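Local coordinates for CigR Protein (PDB 4EW5) that is of unknown function but is probably an inner membrane protein of Salmonella, here represented by its C-terminal domain, at residues Pro70-Lys75 with Val90-Ile95. Residues are numbered along the deposited sequence; the frame is centred on the assembly and turned at random.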
# COMPACT_ATOMS: atom_id res chain seq x y z
N PRO A 70 1.68 13.87 -11.21
CA PRO A 70 2.31 14.90 -11.98
C PRO A 70 2.99 15.87 -11.04
O PRO A 70 2.40 16.26 -10.05
CB PRO A 70 1.14 15.54 -12.69
CG PRO A 70 0.25 14.37 -12.96
CD PRO A 70 0.33 13.55 -11.72
N GLY A 71 4.22 16.24 -11.34
CA GLY A 71 5.02 17.10 -10.48
C GLY A 71 5.79 16.44 -9.38
O GLY A 71 6.45 17.12 -8.54
N TYR A 72 5.81 15.11 -9.40
CA TYR A 72 6.60 14.32 -8.36
C TYR A 72 7.24 13.14 -9.09
O TYR A 72 6.72 12.70 -10.13
CB TYR A 72 5.65 13.74 -7.32
CG TYR A 72 4.87 14.79 -6.52
CD1 TYR A 72 3.77 15.43 -7.07
CD2 TYR A 72 5.31 15.22 -5.23
CE1 TYR A 72 3.14 16.49 -6.41
CE2 TYR A 72 4.65 16.22 -4.54
CZ TYR A 72 3.57 16.85 -5.16
OH TYR A 72 2.90 17.80 -4.49
N GLU A 73 8.29 12.57 -8.50
CA GLU A 73 8.92 11.40 -9.09
C GLU A 73 9.48 10.52 -8.00
O GLU A 73 9.96 11.00 -6.97
CB GLU A 73 10.01 11.79 -10.02
CG GLU A 73 10.64 10.70 -10.85
CD GLU A 73 9.64 9.86 -11.63
OE1 GLU A 73 8.92 9.09 -10.97
OE2 GLU A 73 9.61 9.94 -12.90
N TRP A 74 9.42 9.22 -8.25
CA TRP A 74 9.95 8.22 -7.33
C TRP A 74 11.48 8.13 -7.55
O TRP A 74 11.94 8.17 -8.72
CB TRP A 74 9.32 6.87 -7.63
CG TRP A 74 7.90 6.78 -7.17
CD1 TRP A 74 6.75 6.85 -7.93
CD2 TRP A 74 7.46 6.63 -5.80
NE1 TRP A 74 5.65 6.71 -7.16
CE2 TRP A 74 6.00 6.56 -5.85
CE3 TRP A 74 8.10 6.48 -4.57
CZ2 TRP A 74 5.24 6.38 -4.74
CZ3 TRP A 74 7.31 6.29 -3.47
CH2 TRP A 74 5.91 6.23 -3.55
N LYS A 75 12.24 8.08 -6.46
CA LYS A 75 13.69 8.01 -6.51
C LYS A 75 14.21 6.94 -5.57
O LYS A 75 13.54 6.60 -4.56
CB LYS A 75 14.29 9.36 -6.13
CG LYS A 75 13.90 10.45 -7.08
CD LYS A 75 14.77 10.35 -8.34
CE LYS A 75 14.28 11.20 -9.48
NZ LYS A 75 14.93 10.78 -10.73
N VAL A 90 11.19 18.25 -2.22
CA VAL A 90 10.42 17.99 -0.98
C VAL A 90 9.99 16.52 -0.91
O VAL A 90 9.32 16.02 -1.82
CB VAL A 90 9.19 18.87 -0.80
CG1 VAL A 90 8.41 18.43 0.45
CG2 VAL A 90 9.57 20.39 -0.69
N VAL A 91 10.40 15.88 0.15
CA VAL A 91 10.12 14.49 0.38
C VAL A 91 8.63 14.35 0.70
O VAL A 91 8.11 14.98 1.62
CB VAL A 91 11.04 13.90 1.43
CG1 VAL A 91 10.57 12.51 1.84
CG2 VAL A 91 12.50 13.89 0.94
N THR A 92 8.00 13.46 -0.03
CA THR A 92 6.56 13.34 -0.02
C THR A 92 6.03 11.99 0.50
O THR A 92 4.93 11.89 1.08
CB THR A 92 6.03 13.67 -1.47
OG1 THR A 92 6.48 14.99 -1.79
CG2 THR A 92 4.51 13.65 -1.57
N ALA A 93 6.79 10.93 0.31
CA ALA A 93 6.46 9.62 0.85
C ALA A 93 7.73 8.89 0.88
O ALA A 93 8.58 9.14 0.02
CB ALA A 93 5.45 8.85 -0.03
N ILE A 94 7.88 8.03 1.89
CA ILE A 94 9.08 7.31 2.12
C ILE A 94 8.65 5.85 2.39
O ILE A 94 7.83 5.57 3.25
CB ILE A 94 9.83 7.79 3.38
CG1 ILE A 94 10.20 9.28 3.27
CG2 ILE A 94 11.10 6.95 3.64
CD1 ILE A 94 10.50 9.87 4.64
N ILE A 95 9.23 4.93 1.65
CA ILE A 95 9.09 3.49 1.93
C ILE A 95 10.46 2.93 2.15
O ILE A 95 11.27 2.78 1.23
CB ILE A 95 8.40 2.80 0.74
CG1 ILE A 95 7.10 3.54 0.46
CG2 ILE A 95 8.18 1.32 0.98
CD1 ILE A 95 6.45 3.13 -0.84
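Tyr72 and Trp74 of strand 72-75 reach Thr92, Ala93 and Ile95 of strand 91-95 across a gap of 8.9 Å between axes that run the same way at 36°, too far apart for backbone pairing. On Tyr72 one ring edge does the touching: CE2 lies 3.5 Å from Thr92 OG1, which sits near the ring plane, while the methyl CG2 of Thr92 lies well outside it, 3.9 Å from Tyr72 CE2. The two side chains cross at about a right angle, and threonine's forked shape lets both branches reach the ring. Strand 80-85 runs between the two and is antiparallel to each, so this is a contact between next-nearest strands of an antiparallel sheet, made over one of its faces. Thr92 and Ala93 both face Leu83 in a classic beta bulge, and two successive residues thereby turn their CB atoms toward strand 72-75. Trp74 brings the indole's far end across: with CG anti to the carbonyl carbon (chi1 -74°), CH2 comes 4.2 Å from Ile95 CD1 and 4.4 Å from Ala93 CB, both oblique to the ring. The small methyl of Ala93 suits a place beside so broad a ring, whereas Ile95 spans the distance with its longer branch. Buried indole NE1 is satisfied by the carbonyl of Pro67. On its own strand, Glu73 folds back to accept the backbone N-H of Trp74 through the anti lone pair of OE1, at 2.8 Å from N. Pro8 of the second subunit packs on both Tyr72 and Thr92, and Val11 of that subunit on Trp74, placing this face at the dimer interface.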